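Local coordinates for yopT (Bacillus subtilis, PDB 2DLB), which is a prophage-derived homodimeric protein of unknown function whose beta-sheet continues from one subunit into the other, at residues A[30-43]-A[53-65]. Sequence-based numbering, arbitrary orientation.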
loop_
_atom_site.group_PDB
_atom_site.type_symbol
_atom_site.label_atom_id
_atom_site.label_comp_id
_atom_site.label_asym_id
_atom_site.label_seq_id
_atom_site.Cartn_x
_atom_site.Cartn_y
_atom_site.Cartn_z
ATOM N N VAL A 30 12.457 9.960 -6.298
ATOM C CA VAL A 30 11.374 9.079 -5.917
ATOM C C VAL A 30 11.929 7.791 -5.362
ATOM O O VAL A 30 11.402 7.232 -4.378
ATOM C CB VAL A 30 10.455 8.770 -7.148
ATOM C CG1 VAL A 30 9.574 7.561 -6.939
ATOM C CG2 VAL A 30 9.702 10.069 -7.466
ATOM N N THR A 31 13.011 7.252 -5.934
ATOM C CA THR A 31 13.607 6.007 -5.452
ATOM C C THR A 31 14.072 6.157 -4.017
ATOM O O THR A 31 13.837 5.299 -3.177
ATOM C CB THR A 31 14.747 5.575 -6.378
ATOM O OG1 THR A 31 14.177 5.248 -7.667
ATOM C CG2 THR A 31 15.442 4.338 -5.838
ATOM N N ARG A 32 14.700 7.270 -3.665
ATOM C CA ARG A 32 15.173 7.456 -2.288
ATOM C C ARG A 32 13.990 7.406 -1.330
ATOM O O ARG A 32 14.032 6.802 -0.253
ATOM C CB ARG A 32 15.966 8.761 -2.188
ATOM C CG ARG A 32 16.664 9.120 -0.898
ATOM C CD ARG A 32 17.562 10.343 -1.032
ATOM N NE ARG A 32 18.615 10.473 -0.041
ATOM C CZ ARG A 32 19.180 11.566 0.447
ATOM N NH1 ARG A 32 18.783 12.777 0.046
ATOM N NH2 ARG A 32 20.153 11.527 1.359
ATOM N N ILE A 33 12.909 8.066 -1.710
ATOM C CA ILE A 33 11.715 8.087 -0.848
ATOM C C ILE A 33 11.214 6.661 -0.653
ATOM O O ILE A 33 10.930 6.213 0.458
ATOM C CB ILE A 33 10.618 8.978 -1.422
ATOM C CG1 ILE A 33 10.999 10.468 -1.340
ATOM C CG2 ILE A 33 9.227 8.755 -0.779
ATOM C CD1 ILE A 33 10.148 11.389 -2.203
ATOM N N CYS A 34 11.074 5.918 -1.726
ATOM C CA CYS A 34 10.485 4.577 -1.653
ATOM C C CYS A 34 11.417 3.610 -0.923
ATOM O O CYS A 34 10.935 2.810 -0.138
ATOM C CB CYS A 34 10.168 4.118 -3.070
ATOM S SG CYS A 34 8.761 4.972 -3.823
ATOM N N GLU A 35 12.738 3.713 -1.153
ATOM C CA GLU A 35 13.663 2.855 -0.451
ATOM C C GLU A 35 13.573 3.029 1.052
ATOM O O GLU A 35 13.730 2.079 1.827
ATOM C CB GLU A 35 15.095 3.173 -0.925
ATOM C CG GLU A 35 16.096 2.121 -0.553
ATOM C CD GLU A 35 16.046 0.806 -1.302
ATOM O OE1 GLU A 35 15.286 0.646 -2.259
ATOM O OE2 GLU A 35 16.796 -0.073 -0.837
ATOM N N ASN A 36 13.307 4.266 1.485
ATOM C CA ASN A 36 13.140 4.550 2.927
ATOM C C ASN A 36 11.783 4.076 3.441
ATOM O O ASN A 36 11.585 4.262 4.662
ATOM C CB ASN A 36 13.340 6.039 3.179
ATOM C CG ASN A 36 14.815 6.419 3.168
ATOM O OD1 ASN A 36 15.652 5.603 3.557
ATOM N ND2 ASN A 36 15.064 7.623 2.704
ATOM N N LEU A 37 10.913 3.485 2.664
ATOM C CA LEU A 37 9.660 2.949 3.153
ATOM C C LEU A 37 9.702 1.432 3.349
ATOM O O LEU A 37 8.777 0.896 3.940
ATOM C CB LEU A 37 8.507 3.207 2.177
ATOM C CG LEU A 37 8.177 4.670 1.892
ATOM C CD1 LEU A 37 7.130 4.798 0.791
ATOM C CD2 LEU A 37 7.766 5.359 3.200
ATOM N N LEU A 38 10.729 0.753 2.825
ATOM C CA LEU A 38 10.721 -0.682 2.693
ATOM C C LEU A 38 10.434 -1.415 4.003
ATOM O O LEU A 38 9.809 -2.465 3.946
ATOM C CB LEU A 38 12.040 -1.199 2.106
ATOM C CG LEU A 38 12.304 -0.889 0.657
ATOM C CD1 LEU A 38 13.709 -1.398 0.325
ATOM C CD2 LEU A 38 11.310 -1.546 -0.281
ATOM N N LEU A 39 10.928 -0.871 5.118
ATOM C CA LEU A 39 10.804 -1.581 6.384
ATOM C C LEU A 39 9.657 -1.060 7.236
ATOM O O LEU A 39 9.529 -1.428 8.382
ATOM C CB LEU A 39 12.115 -1.526 7.166
ATOM C CG LEU A 39 13.326 -2.099 6.432
ATOM C CD1 LEU A 39 14.544 -1.967 7.346
ATOM C CD2 LEU A 39 13.092 -3.546 5.994
ATOM N N SER A 40 8.794 -0.215 6.673
ATOM C CA SER A 40 7.649 0.287 7.416
ATOM C C SER A 40 6.818 -0.871 7.962
ATOM O O SER A 40 6.539 -1.847 7.276
ATOM C CB SER A 40 6.807 1.170 6.509
ATOM O OG SER A 40 5.588 1.517 7.092
ATOM N N LYS A 41 6.378 -0.732 9.222
ATOM C CA LYS A 41 5.631 -1.773 9.902
ATOM C C LYS A 41 4.121 -1.624 9.782
ATOM O O LYS A 41 3.389 -2.549 10.166
ATOM C CB LYS A 41 6.011 -1.788 11.400
ATOM C CG LYS A 41 7.485 -2.059 11.605
ATOM C CD LYS A 41 7.931 -3.456 11.276
ATOM C CE LYS A 41 9.305 -3.714 11.864
ATOM N NZ LYS A 41 10.054 -4.814 11.244
ATOM N N GLU A 42 3.656 -0.476 9.327
ATOM C CA GLU A 42 2.207 -0.175 9.337
ATOM C C GLU A 42 1.866 0.726 8.188
ATOM O O GLU A 42 2.551 1.732 7.935
ATOM C CB GLU A 42 1.816 0.478 10.673
ATOM C CG GLU A 42 0.298 0.685 10.885
ATOM C CD GLU A 42 -0.000 1.140 12.293
ATOM O OE1 GLU A 42 0.554 2.140 12.747
ATOM O OE2 GLU A 42 -0.755 0.473 13.001
ATOM N N VAL A 43 0.806 0.388 7.478
ATOM C CA VAL A 43 0.257 1.157 6.374
ATOM C C VAL A 43 -1.176 1.544 6.725
ATOM O O VAL A 43 -1.905 0.804 7.361
ATOM C CB VAL A 43 0.334 0.362 5.055
ATOM C CG1 VAL A 43 -0.464 -0.940 5.089
ATOM C CG2 VAL A 43 -0.065 1.238 3.858
ATOM N N GLU A 53 -7.972 3.515 8.054
ATOM C CA GLU A 53 -7.769 2.175 8.588
ATOM C C GLU A 53 -6.276 1.818 8.517
ATOM O O GLU A 53 -5.657 1.965 7.456
ATOM C CB GLU A 53 -8.605 1.146 7.860
ATOM C CG GLU A 53 -8.572 -0.234 8.474
ATOM C CD GLU A 53 -9.510 -1.264 7.894
ATOM O OE1 GLU A 53 -10.232 -0.894 6.938
ATOM O OE2 GLU A 53 -9.479 -2.425 8.381
ATOM N N ASN A 54 -5.744 1.299 9.631
ATOM C CA ASN A 54 -4.361 0.880 9.741
ATOM C C ASN A 54 -4.215 -0.627 9.690
ATOM O O ASN A 54 -5.061 -1.378 10.215
ATOM C CB ASN A 54 -3.786 1.344 11.089
ATOM C CG ASN A 54 -3.936 2.820 11.302
ATOM O OD1 ASN A 54 -3.884 3.622 10.403
ATOM N ND2 ASN A 54 -4.254 3.145 12.521
ATOM N N PHE A 55 -3.168 -1.086 9.051
ATOM C CA PHE A 55 -2.854 -2.491 8.900
ATOM C C PHE A 55 -1.381 -2.787 9.187
ATOM O O PHE A 55 -0.507 -1.974 8.857
ATOM C CB PHE A 55 -3.086 -2.988 7.468
ATOM C CG PHE A 55 -4.496 -2.790 6.967
ATOM C CD1 PHE A 55 -5.423 -3.792 7.208
ATOM C CD2 PHE A 55 -4.857 -1.649 6.287
ATOM C CE1 PHE A 55 -6.701 -3.612 6.781
ATOM C CE2 PHE A 55 -6.161 -1.491 5.865
ATOM C CZ PHE A 55 -7.061 -2.488 6.109
ATOM N N LYS A 56 -1.127 -3.961 9.760
ATOM C CA LYS A 56 0.214 -4.474 9.856
ATOM C C LYS A 56 0.752 -4.741 8.439
ATOM O O LYS A 56 0.129 -5.471 7.680
ATOM C CB LYS A 56 0.278 -5.746 10.702
ATOM C CG LYS A 56 1.656 -6.365 10.781
ATOM C CD LYS A 56 1.693 -7.627 11.643
ATOM C CE LYS A 56 3.096 -8.262 11.583
ATOM N NZ LYS A 56 3.208 -9.394 12.536
ATOM N N LEU A 57 1.930 -4.190 8.156
ATOM C CA LEU A 57 2.623 -4.377 6.892
ATOM C C LEU A 57 3.789 -5.322 7.089
ATOM O O LEU A 57 4.668 -5.009 7.919
ATOM C CB LEU A 57 3.118 -3.016 6.399
ATOM C CG LEU A 57 3.796 -2.930 5.073
ATOM C CD1 LEU A 57 2.874 -3.412 3.950
ATOM C CD2 LEU A 57 4.247 -1.491 4.828
ATOM N N SER A 58 3.762 -6.443 6.381
ATOM C CA SER A 58 4.704 -7.542 6.418
ATOM C C SER A 58 5.852 -7.434 5.423
ATOM O O SER A 58 6.955 -7.955 5.667
ATOM C CB SER A 58 3.964 -8.873 6.138
ATOM O OG SER A 58 3.011 -8.733 5.099
ATOM N N ASP A 59 5.598 -6.819 4.289
ATOM C CA ASP A 59 6.536 -6.751 3.181
ATOM C C ASP A 59 6.190 -5.645 2.265
ATOM O O ASP A 59 5.010 -5.362 2.143
ATOM C CB ASP A 59 6.526 -8.076 2.334
ATOM C CG ASP A 59 7.598 -8.072 1.270
ATOM O OD1 ASP A 59 8.739 -7.731 1.651
ATOM O OD2 ASP A 59 7.366 -8.380 0.083
HETATM N N MSE A 60 7.186 -5.065 1.620
HETATM C CA MSE A 60 6.974 -4.093 0.575
HETATM C C MSE A 60 8.013 -4.217 -0.529
HETATM O O MSE A 60 9.173 -4.395 -0.176
HETATM C CB MSE A 60 7.127 -2.650 1.110
HETATM C CG MSE A 60 6.978 -1.668 -0.070
HETATM SE SE MSE A 60 7.356 -0.018 0.707
HETATM C CE MSE A 60 7.366 0.929 -0.951
ATOM N N GLU A 61 7.548 -4.067 -1.748
ATOM C CA GLU A 61 8.439 -3.920 -2.891
ATOM C C GLU A 61 7.879 -2.770 -3.712
ATOM O O GLU A 61 6.697 -2.475 -3.587
ATOM C CB GLU A 61 8.570 -5.187 -3.697
ATOM C CG GLU A 61 9.255 -6.356 -2.983
ATOM C CD GLU A 61 8.115 -7.277 -2.553
ATOM O OE1 GLU A 61 8.451 -8.297 -1.929
ATOM O OE2 GLU A 61 6.943 -6.942 -2.888
ATOM N N TYR A 62 8.670 -2.157 -4.551
ATOM C CA TYR A 62 8.182 -1.101 -5.427
ATOM C C TYR A 62 8.950 -1.098 -6.731
ATOM O O TYR A 62 10.085 -1.580 -6.808
ATOM C CB TYR A 62 8.258 0.290 -4.719
ATOM C CG TYR A 62 9.689 0.756 -4.607
ATOM C CD1 TYR A 62 10.460 0.312 -3.539
ATOM C CD2 TYR A 62 10.226 1.632 -5.550
ATOM C CE1 TYR A 62 11.767 0.748 -3.439
ATOM C CE2 TYR A 62 11.531 2.029 -5.449
ATOM C CZ TYR A 62 12.291 1.591 -4.390
ATOM O OH TYR A 62 13.592 2.030 -4.359
ATOM N N GLU A 63 8.301 -0.432 -7.692
ATOM C CA GLU A 63 9.009 -0.139 -8.958
ATOM C C GLU A 63 8.351 1.083 -9.580
ATOM O O GLU A 63 7.123 1.198 -9.545
ATOM C CB GLU A 63 8.987 -1.330 -9.887
ATOM C CG GLU A 63 7.658 -1.627 -10.472
ATOM C CD GLU A 63 7.594 -2.651 -11.592
ATOM O OE1 GLU A 63 8.676 -3.113 -12.062
ATOM O OE2 GLU A 63 6.423 -2.959 -11.977
ATOM N N ILE A 64 9.141 1.977 -10.174
ATOM C CA ILE A 64 8.577 3.066 -10.917
ATOM C C ILE A 64 7.984 2.508 -12.222
ATOM O O ILE A 64 8.649 1.710 -12.879
ATOM C CB ILE A 64 9.629 4.163 -11.166
ATOM C CG1 ILE A 64 10.169 4.761 -9.853
ATOM C CG2 ILE A 64 9.071 5.253 -12.086
ATOM C CD1 ILE A 64 11.250 5.799 -9.951
ATOM N N THR A 65 6.770 2.915 -12.553
ATOM C CA THR A 65 6.061 2.520 -13.757
ATOM C C THR A 65 6.235 3.501 -14.903
ATOM O O THR A 65 6.572 3.135 -16.027
ATOM C CB THR A 65 4.550 2.370 -13.450
ATOM O OG1 THR A 65 4.373 1.548 -12.268
ATOM C CG2 THR A 65 3.871 1.734 -14.635
HETATM O O HOH W 1 10.020 -4.878 2.806
#
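Cys-34 sets its CB over one face of the Tyr-62 ring, 3.4 Å from the centroid and 9° off the ring normal, a CH-pi contact; its SG lies farther over the same ring as a sulfur-aromatic contact. At the ring edge, in plane, sit Glu-35 OE1 and Leu-38 CD2, the latter 3.8 Å from Tyr-62 CD1. Tyr-62 OH donates to the anti lone pair of Glu-35 OE1 over 3.0 Å, with carboxylate and ring planes 72° apart, while Thr-31 CG2 abuts the same hydroxyl. CB of Tyr-62 already points to the helix, and with CG between backbone N and carbonyl carbon (chi1 72°) the ring lies beneath Cys-34; a bend at chi2 of Glu-35 brings its carboxylate round to the hydroxyl.

Flanking Tyr-62 are largely apolar contacts. Ile-64 CD1 meets Val-30 CG1 at 3.9 Å. Met-60, a selenomethionine with an extended side chain, puts Met-60 SE 3.7 Å from Leu-37 CB. A water bridges Leu-38 O and Met-60 N. Farther on, Leu-57 CD2 lies against Ser-40 O; Ser-40 OG itself bonds Leu-46 O of the second subunit.

Val-43 and Phe-55 form a hydrogen-bonded antiparallel pair, with Phe-55 N to Val-43 O at 2.8 Å. Leu-57 N reaches Lys-41 O nearly straight but from above the carbonyl plane. Strand 53-65 thus pairs in the 42-46/52-69 beta hairpin at one end; at the other, helical segment 30-35 packs on one face of it, nearly antiparallel, axes 9.5 Å apart at closest approach. Pairing of the same strand with one of the second subunit carries the antiparallel sheet across the dimer interface.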